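Long-range contacts in insect group II chitinase (Ostrinia furnacalis, PDB 5Y2A), which probably hydrolyses the beta-1,4 linkages of chitin through this catalytic domain, a family 18 glycoside hydrolase of an insect group II chitinase: residues Val224-Ile232 against Lys328-Leu337; Val291-Arg300 against Ala310-Asp321. All blocks are in the same frame, centred on the assembly; numbering follows the deposited sequence.

Interaction 1: residues Val224-Ile232 against Lys328-Leu337. With NAG (2-acetamido-2-deoxy-beta-D-glucopyranose), chain C.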
# COMPACT_ATOMS: atom_id res chain seq x y z
N VAL A 224 -10.72 -4.62 23.67
CA VAL A 224 -9.89 -3.74 24.50
C VAL A 224 -9.86 -4.22 25.94
O VAL A 224 -8.80 -4.25 26.58
CB VAL A 224 -10.39 -2.29 24.41
CG1 VAL A 224 -9.64 -1.40 25.39
CG2 VAL A 224 -10.26 -1.76 22.98
N ASN A 225 -11.02 -4.59 26.48
CA ASN A 225 -11.10 -4.95 27.89
C ASN A 225 -10.23 -6.16 28.20
O ASN A 225 -9.51 -6.17 29.21
CB ASN A 225 -12.55 -5.20 28.28
CG ASN A 225 -12.70 -5.55 29.74
OD1 ASN A 225 -12.15 -4.89 30.62
ND2 ASN A 225 -13.45 -6.61 30.01
N PHE A 226 -10.23 -7.17 27.33
CA PHE A 226 -9.33 -8.30 27.56
C PHE A 226 -7.88 -7.84 27.49
O PHE A 226 -7.08 -8.18 28.37
CB PHE A 226 -9.57 -9.43 26.56
CG PHE A 226 -8.66 -10.61 26.79
CD1 PHE A 226 -7.36 -10.62 26.30
CD2 PHE A 226 -9.09 -11.69 27.54
CE1 PHE A 226 -6.51 -11.69 26.54
CE2 PHE A 226 -8.26 -12.77 27.78
CZ PHE A 226 -6.96 -12.76 27.28
N THR A 227 -7.53 -7.09 26.45
CA THR A 227 -6.15 -6.65 26.27
C THR A 227 -5.62 -5.95 27.51
O THR A 227 -4.50 -6.22 27.97
CB THR A 227 -6.05 -5.72 25.06
OG1 THR A 227 -6.51 -6.39 23.88
CG2 THR A 227 -4.62 -5.26 24.87
N VAL A 228 -6.42 -5.03 28.07
CA VAL A 228 -5.97 -4.27 29.23
C VAL A 228 -5.79 -5.19 30.43
O VAL A 228 -4.76 -5.15 31.11
CB VAL A 228 -6.96 -3.13 29.53
CG1 VAL A 228 -6.64 -2.48 30.88
CG2 VAL A 228 -6.93 -2.08 28.42
N ASN A 229 -6.78 -6.03 30.70
CA ASN A 229 -6.67 -6.94 31.83
C ASN A 229 -5.56 -7.95 31.63
O ASN A 229 -4.90 -8.35 32.60
CB ASN A 229 -8.02 -7.63 32.07
CG ASN A 229 -8.99 -6.74 32.79
OD1 ASN A 229 -8.86 -6.50 33.99
ND2 ASN A 229 -9.98 -6.22 32.06
N TYR A 230 -5.30 -8.36 30.39
CA TYR A 230 -4.21 -9.29 30.14
C TYR A 230 -2.86 -8.67 30.47
O TYR A 230 -2.01 -9.31 31.10
CB TYR A 230 -4.24 -9.76 28.68
CG TYR A 230 -3.40 -10.99 28.42
CD1 TYR A 230 -3.73 -12.22 28.99
CD2 TYR A 230 -2.26 -10.93 27.62
CE1 TYR A 230 -2.96 -13.35 28.76
CE2 TYR A 230 -1.48 -12.06 27.38
CZ TYR A 230 -1.84 -13.26 27.96
OH TYR A 230 -1.08 -14.38 27.72
N TRP A 231 -2.64 -7.42 30.06
CA TRP A 231 -1.40 -6.73 30.43
C TRP A 231 -1.27 -6.60 31.94
O TRP A 231 -0.18 -6.81 32.49
CB TRP A 231 -1.35 -5.35 29.77
CG TRP A 231 -0.79 -5.40 28.39
CD1 TRP A 231 -1.48 -5.64 27.24
CD2 TRP A 231 0.58 -5.25 28.02
NE1 TRP A 231 -0.62 -5.63 26.17
CE2 TRP A 231 0.65 -5.40 26.62
CE3 TRP A 231 1.75 -5.01 28.74
CZ2 TRP A 231 1.85 -5.32 25.93
CZ3 TRP A 231 2.94 -4.91 28.04
CH2 TRP A 231 2.98 -5.07 26.65
N ILE A 232 -2.36 -6.26 32.62
CA ILE A 232 -2.33 -6.16 34.08
C ILE A 232 -1.97 -7.51 34.69
O ILE A 232 -1.10 -7.61 35.56
CB ILE A 232 -3.68 -5.65 34.61
CG1 ILE A 232 -3.96 -4.23 34.11
CG2 ILE A 232 -3.70 -5.69 36.14
CD1 ILE A 232 -5.35 -3.71 34.47
N LYS A 328 -14.29 4.82 26.36
CA LYS A 328 -12.95 4.27 26.56
C LYS A 328 -12.12 5.15 27.48
O LYS A 328 -11.33 4.63 28.28
CB LYS A 328 -12.28 4.06 25.20
CG LYS A 328 -12.91 2.89 24.45
CD LYS A 328 -12.30 2.69 23.06
CE LYS A 328 -12.87 1.41 22.42
NZ LYS A 328 -12.32 1.17 21.06
N ALA A 329 -12.31 6.46 27.41
CA ALA A 329 -11.65 7.35 28.35
C ALA A 329 -12.19 7.17 29.76
O ALA A 329 -11.42 7.20 30.73
CB ALA A 329 -11.81 8.81 27.89
N GLU A 330 -13.50 6.97 29.89
CA GLU A 330 -14.06 6.72 31.22
C GLU A 330 -13.64 5.36 31.75
O GLU A 330 -13.44 5.21 32.97
CB GLU A 330 -15.59 6.84 31.17
CG GLU A 330 -16.04 8.27 30.90
CD GLU A 330 -17.54 8.47 30.98
OE1 GLU A 330 -18.30 7.52 30.70
OE2 GLU A 330 -17.95 9.61 31.29
N TYR A 331 -13.47 4.37 30.87
CA TYR A 331 -12.89 3.09 31.26
C TYR A 331 -11.49 3.27 31.83
O TYR A 331 -11.14 2.67 32.85
CB TYR A 331 -12.86 2.16 30.05
CG TYR A 331 -12.19 0.83 30.26
CD1 TYR A 331 -12.91 -0.26 30.74
CD2 TYR A 331 -10.85 0.64 29.94
CE1 TYR A 331 -12.30 -1.50 30.91
CE2 TYR A 331 -10.24 -0.59 30.12
CZ TYR A 331 -10.97 -1.66 30.60
OH TYR A 331 -10.38 -2.89 30.77
N VAL A 332 -10.66 4.07 31.15
CA VAL A 332 -9.32 4.39 31.65
C VAL A 332 -9.39 4.98 33.05
O VAL A 332 -8.62 4.61 33.94
CB VAL A 332 -8.62 5.34 30.67
CG1 VAL A 332 -7.45 6.05 31.36
CG2 VAL A 332 -8.14 4.57 29.44
N ARG A 333 -10.33 5.89 33.28
CA ARG A 333 -10.41 6.52 34.59
C ARG A 333 -10.94 5.54 35.63
O ARG A 333 -10.41 5.48 36.75
CB ARG A 333 -11.27 7.77 34.51
CG ARG A 333 -11.08 8.66 35.70
CD ARG A 333 -11.55 10.06 35.41
NE ARG A 333 -11.49 10.86 36.62
CZ ARG A 333 -11.63 12.18 36.65
NH1 ARG A 333 -11.83 12.85 35.52
NH2 ARG A 333 -11.56 12.83 37.80
N ALA A 334 -11.96 4.75 35.28
CA ALA A 334 -12.51 3.79 36.23
C ALA A 334 -11.49 2.73 36.62
O ALA A 334 -11.40 2.35 37.79
CB ALA A 334 -13.77 3.14 35.66
N MET A 335 -10.73 2.22 35.64
CA MET A 335 -9.67 1.25 35.86
C MET A 335 -8.41 1.87 36.45
O MET A 335 -7.47 1.13 36.75
CB MET A 335 -9.32 0.56 34.53
CG MET A 335 -10.38 -0.38 34.00
SD MET A 335 -10.38 -1.97 34.85
CE MET A 335 -8.89 -2.68 34.18
N GLU A 336 -8.36 3.19 36.60
CA GLU A 336 -7.20 3.89 37.16
C GLU A 336 -5.93 3.60 36.36
O GLU A 336 -4.87 3.30 36.92
CB GLU A 336 -7.03 3.55 38.64
CG GLU A 336 -8.28 3.85 39.47
CD GLU A 336 -8.16 3.42 40.92
OE1 GLU A 336 -8.42 4.25 41.81
OE2 GLU A 336 -7.81 2.24 41.16
N LEU A 337 -6.03 3.72 35.04
CA LEU A 337 -4.91 3.46 34.16
C LEU A 337 -4.10 4.74 33.98
O LEU A 337 -4.36 5.76 34.63
CB LEU A 337 -5.41 2.91 32.82
CG LEU A 337 -6.30 1.67 32.94
CD1 LEU A 337 -6.77 1.20 31.57
CD2 LEU A 337 -5.57 0.56 33.69
C1 NAG C . -13.64 -7.06 31.36
C2 NAG C . -15.09 -7.44 31.64
C3 NAG C . -15.22 -8.01 33.06
C4 NAG C . -14.21 -9.13 33.31
C5 NAG C . -12.81 -8.68 32.89
C6 NAG C . -11.78 -9.79 32.96
C7 NAG C . -17.06 -6.34 30.68
C8 NAG C . -17.92 -5.12 30.68
N2 NAG C . -15.99 -6.31 31.48
O3 NAG C . -16.55 -8.48 33.22
O4 NAG C . -14.11 -9.40 34.70
O5 NAG C . -12.81 -8.18 31.55
O6 NAG C . -12.01 -10.77 31.96
O7 NAG C . -17.32 -7.32 29.99

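Interaction 2: residues Val291-Arg300 against Ala310-Asp321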
# COMPACT_ATOMS: atom_id res chain seq x y z
N VAL A 291 -21.71 9.68 6.26
CA VAL A 291 -22.98 9.68 6.99
C VAL A 291 -23.76 10.95 6.72
O VAL A 291 -24.97 10.91 6.43
CB VAL A 291 -22.73 9.49 8.50
CG1 VAL A 291 -24.03 9.69 9.28
CG2 VAL A 291 -22.17 8.10 8.77
N LYS A 292 -23.10 12.11 6.79
CA LYS A 292 -23.80 13.39 6.73
C LYS A 292 -24.26 13.73 5.32
O LYS A 292 -25.36 14.24 5.13
CB LYS A 292 -22.90 14.51 7.26
CG LYS A 292 -22.46 14.38 8.71
CD LYS A 292 -23.57 14.65 9.70
CE LYS A 292 -22.99 14.83 11.09
NZ LYS A 292 -24.04 14.79 12.15
N VAL A 293 -23.41 13.47 4.32
CA VAL A 293 -23.66 13.93 2.97
C VAL A 293 -24.04 12.79 2.02
O VAL A 293 -24.85 13.01 1.11
CB VAL A 293 -22.42 14.69 2.43
CG1 VAL A 293 -22.65 15.18 1.02
CG2 VAL A 293 -22.10 15.86 3.35
N LYS A 294 -23.49 11.59 2.20
CA LYS A 294 -23.73 10.49 1.28
C LYS A 294 -24.78 9.51 1.77
O LYS A 294 -25.01 8.50 1.11
CB LYS A 294 -22.42 9.74 1.00
CG LYS A 294 -21.26 10.63 0.55
CD LYS A 294 -21.53 11.22 -0.83
CE LYS A 294 -20.51 12.29 -1.19
NZ LYS A 294 -20.42 12.50 -2.67
N GLY A 295 -25.41 9.77 2.92
CA GLY A 295 -26.51 8.95 3.36
C GLY A 295 -26.15 7.57 3.87
O GLY A 295 -27.01 6.69 3.88
N TRP A 296 -24.90 7.35 4.29
CA TRP A 296 -24.55 6.06 4.86
C TRP A 296 -25.31 5.83 6.16
O TRP A 296 -25.53 6.76 6.95
CB TRP A 296 -23.04 5.96 5.12
CG TRP A 296 -22.22 5.85 3.88
CD1 TRP A 296 -22.42 6.49 2.69
CD2 TRP A 296 -21.04 5.05 3.70
NE1 TRP A 296 -21.45 6.14 1.79
CE2 TRP A 296 -20.58 5.26 2.39
CE3 TRP A 296 -20.32 4.19 4.54
CZ2 TRP A 296 -19.44 4.63 1.88
CZ3 TRP A 296 -19.19 3.56 4.03
CH2 TRP A 296 -18.76 3.79 2.71
N LYS A 297 -25.66 4.58 6.41
CA LYS A 297 -26.48 4.21 7.56
C LYS A 297 -25.59 3.79 8.72
O LYS A 297 -24.67 2.98 8.54
CB LYS A 297 -27.44 3.07 7.20
CG LYS A 297 -28.39 3.40 6.07
CD LYS A 297 -29.16 4.68 6.36
CE LYS A 297 -30.30 4.87 5.38
NZ LYS A 297 -29.90 5.70 4.22
N VAL A 298 -25.88 4.30 9.91
CA VAL A 298 -25.11 4.01 11.11
C VAL A 298 -25.78 2.87 11.86
O VAL A 298 -26.99 2.91 12.12
CB VAL A 298 -24.99 5.26 12.00
CG1 VAL A 298 -24.23 4.93 13.27
CG2 VAL A 298 -24.30 6.37 11.23
N HIS A 299 -25.01 1.85 12.21
CA HIS A 299 -25.49 0.70 12.96
C HIS A 299 -24.81 0.67 14.32
O HIS A 299 -23.58 0.71 14.39
CB HIS A 299 -25.23 -0.60 12.21
CG HIS A 299 -25.70 -0.59 10.79
ND1 HIS A 299 -26.81 -1.29 10.38
CD2 HIS A 299 -25.21 0.03 9.69
CE1 HIS A 299 -26.99 -1.10 9.08
NE2 HIS A 299 -26.04 -0.30 8.64
N ARG A 300 -25.60 0.60 15.38
CA ARG A 300 -25.08 0.61 16.73
C ARG A 300 -25.38 -0.68 17.47
O ARG A 300 -26.33 -1.41 17.15
CB ARG A 300 -25.63 1.79 17.54
CG ARG A 300 -25.22 3.14 17.00
CD ARG A 300 -25.66 4.25 17.93
NE ARG A 300 -25.16 5.55 17.49
CZ ARG A 300 -23.98 6.07 17.83
NH1 ARG A 300 -23.17 5.40 18.63
NH2 ARG A 300 -23.62 7.26 17.37
N ALA A 310 -20.87 1.88 9.70
CA ALA A 310 -21.68 2.59 8.73
C ALA A 310 -21.67 1.84 7.41
O ALA A 310 -20.65 1.23 7.04
CB ALA A 310 -21.19 4.04 8.53
N THR A 311 -22.78 1.89 6.68
CA THR A 311 -22.94 1.08 5.48
C THR A 311 -23.59 1.88 4.36
O THR A 311 -24.36 2.81 4.59
CB THR A 311 -23.79 -0.17 5.73
OG1 THR A 311 -25.10 0.23 6.15
CG2 THR A 311 -23.15 -1.08 6.78
N HIS A 312 -23.25 1.48 3.13
CA HIS A 312 -23.83 1.99 1.90
C HIS A 312 -23.47 1.03 0.79
O HIS A 312 -22.29 0.72 0.60
CB HIS A 312 -23.32 3.40 1.58
CG HIS A 312 -23.91 4.00 0.34
ND1 HIS A 312 -25.15 4.60 0.32
CD2 HIS A 312 -23.43 4.08 -0.92
CE1 HIS A 312 -25.41 5.03 -0.90
NE2 HIS A 312 -24.38 4.72 -1.68
N ASP A 313 -24.48 0.57 0.04
CA ASP A 313 -24.32 -0.47 -0.98
C ASP A 313 -23.54 -1.62 -0.32
O ASP A 313 -23.93 -2.05 0.78
CB ASP A 313 -23.68 0.12 -2.22
CG ASP A 313 -23.66 -0.85 -3.38
OD1 ASP A 313 -24.70 -1.06 -4.02
OD2 ASP A 313 -22.59 -1.47 -3.60
N ASP A 314 -22.44 -2.11 -0.92
CA ASP A 314 -21.65 -3.15 -0.31
C ASP A 314 -20.47 -2.62 0.51
O ASP A 314 -19.57 -3.39 0.87
CB ASP A 314 -21.15 -4.15 -1.39
CG ASP A 314 -20.13 -3.55 -2.34
OD1 ASP A 314 -19.81 -2.34 -2.28
OD2 ASP A 314 -19.62 -4.31 -3.19
N GLN A 315 -20.50 -1.33 0.85
CA GLN A 315 -19.43 -0.72 1.65
C GLN A 315 -19.80 -0.78 3.12
O GLN A 315 -20.97 -0.65 3.49
CB GLN A 315 -19.19 0.73 1.22
CG GLN A 315 -18.73 0.90 -0.22
CD GLN A 315 -17.43 0.17 -0.49
OE1 GLN A 315 -16.36 0.60 -0.06
NE2 GLN A 315 -17.52 -0.96 -1.19
N TRP A 316 -18.78 -0.92 3.97
CA TRP A 316 -18.96 -1.23 5.38
C TRP A 316 -17.72 -0.77 6.13
O TRP A 316 -16.62 -1.20 5.80
CB TRP A 316 -19.16 -2.74 5.53
CG TRP A 316 -19.74 -3.26 6.82
CD1 TRP A 316 -21.01 -3.73 7.01
CD2 TRP A 316 -19.05 -3.45 8.07
NE1 TRP A 316 -21.16 -4.17 8.30
CE2 TRP A 316 -19.98 -4.01 8.97
CE3 TRP A 316 -17.75 -3.19 8.51
CZ2 TRP A 316 -19.65 -4.31 10.30
CZ3 TRP A 316 -17.42 -3.49 9.83
CH2 TRP A 316 -18.37 -4.04 10.71
N VAL A 317 -17.88 0.11 7.12
CA VAL A 317 -16.74 0.62 7.87
C VAL A 317 -17.09 0.67 9.35
O VAL A 317 -18.14 1.21 9.72
CB VAL A 317 -16.28 2.01 7.36
CG1 VAL A 317 -17.41 3.05 7.45
CG2 VAL A 317 -15.01 2.48 8.08
N SER A 318 -16.23 0.12 10.19
CA SER A 318 -16.39 0.15 11.63
C SER A 318 -15.43 1.17 12.24
O SER A 318 -14.31 1.35 11.75
CB SER A 318 -16.14 -1.22 12.24
OG SER A 318 -14.85 -1.71 11.88
N PHE A 319 -15.85 1.82 13.32
CA PHE A 319 -15.10 2.96 13.84
C PHE A 319 -15.61 3.28 15.24
O PHE A 319 -16.68 2.84 15.65
CB PHE A 319 -15.26 4.18 12.93
CG PHE A 319 -16.69 4.63 12.77
CD1 PHE A 319 -17.54 3.99 11.87
CD2 PHE A 319 -17.19 5.68 13.52
CE1 PHE A 319 -18.86 4.39 11.73
CE2 PHE A 319 -18.50 6.10 13.38
CZ PHE A 319 -19.34 5.45 12.49
N ASP A 320 -14.82 4.09 15.96
CA ASP A 320 -15.25 4.67 17.22
C ASP A 320 -15.77 6.08 16.98
O ASP A 320 -15.11 6.88 16.30
CB ASP A 320 -14.11 4.71 18.24
CG ASP A 320 -13.85 3.36 18.87
OD1 ASP A 320 -14.65 2.43 18.63
OD2 ASP A 320 -12.84 3.21 19.61
N ASP A 321 -16.94 6.39 17.53
CA ASP A 321 -17.50 7.72 17.48
C ASP A 321 -17.27 8.41 18.83
O ASP A 321 -16.56 7.89 19.70
CB ASP A 321 -19.00 7.66 17.13
CG ASP A 321 -19.87 7.12 18.26
OD1 ASP A 321 -19.37 6.35 19.11
OD2 ASP A 321 -21.07 7.44 18.29
O HOH W 1 -26.93 4.48 2.29

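Interaction 1: residues Val224-Ile232 against Lys328-Leu337
The hydroxyl of Y331 donates a hydrogen bond to the side-chain amide of N225, with OH 2.7 Å from OD1, in the carbonyl plane and on a lone pair. CG of N225 lies anti to the backbone N (chi1 -179°), which carries the amide out from the helix to meet the phenol; amide and ring planes stand perpendicular. The other amide atom, ND2, is bonded covalently to C1 of the NAG residue: N225-F226-T227 is an N-glycosylation sequon, and the bond to Y331 would help fix the rotation of the amide.

Beneath this polar link lies the buried, interlocked part. V228 presses CB to within 3.6 Å of Y331 OH and sets CG2 at the ring edge, while its other branch, CG1, meets L337 CD1 tip to tip at 3.7 Å. Branched aliphatic residues suit this buried seam.

The sugar-bearing side is less buried, met mainly by one flexible side chain. M335, bent along its chain, brings CE to 3.7 Å from I232 CD1 and 3.8 Å from N229 OD1. N229 turns ND2 back onto the N225 backbone O (2.9 Å), reaching it from the carbonyl face opposite the N229 backbone N.

The segment axes, 12.4 Å apart at 26°, belong to helices 224-233 and 322-334, neighbours on the outside of the TIM barrel. V228 and L337 also rest on V243 of strand 241-254, and V332 packs against helix 361-371.

Interaction 2: residues Val291-Arg300 against Ala310-Asp321
Two nitrogens of R300 converge on a single oxygen of D321: NH2 lies 2.7 Å from OD2, nearly along its C-O bond, and NH1 2.9 Å from OD2, above the carboxylate plane on the same face. OD2 sits in the guanidinium plane, which is turned 46° from the carboxylate. Extended from CG to NE, the arginine has the reach for this salt bridge. The other carboxylate oxygen, OD1, caps the backbone N of M324, as suits an aspartate at the N-cap of helix 322-334.

Strands 297-299 and 310-312 run antiparallel. K297 and T311 form a hydrogen-bonded pair, K297 N reaching T311 O at 2.9 Å and T311 N giving the return bond to K297 O, and V298 faces A310 in the adjacent non-hydrogen-bonded pair. Small A310 suits its place, its CB lying against V291 CG2 and W296 CE3. T311, on the same face as K297, has its OG1 2.7 Å from H299 NE2, a hydrogen bond at the imidazole edge.

W296 is the residue most covered by the opposite segment. One face of its indole is covered by CB of H312, whose imidazole lies nearly parallel but slid aside; CH2 reaches Q315 CB at 3.4 Å, and CZ3 approaches V317 CG1 at 3.9 Å. G295, with the positive phi that glycine tolerates well, turns the chain from the preceding helix into W296. G295 O receives a bond from a water that also joins H312 ND1 at 2.7 Å, whereas H312 NE2 bonds E45 of the second subunit.

Strands 297-299, 309-312 and 315-318 form an antiparallel meander, its last two joined by a type II' turn, consistent with the alpha+beta insertion between the seventh and eighth barrel strands of many family 18 chitinases.

How the interactions relate
The centres of the two contacts lie about 27 Å apart. Along the chain the order is 224-232, 291-300, 310-321, 328-337, so both segments of interaction 2 fall between those of interaction 1. Interaction 1 joins two helices on the outside of the barrel, and interaction 2 builds a sheet region farther from the centre of the chain. Strand 315-318 is followed, after a short connection, by helix 322-334, and a salt bridge between D320 OD2 and K328 NZ, 2.6 Å long, ties the two contacts across that junction. Strand 241-254 touches both, linking the insertion to the barrel that family 18 enzymes use for catalysis.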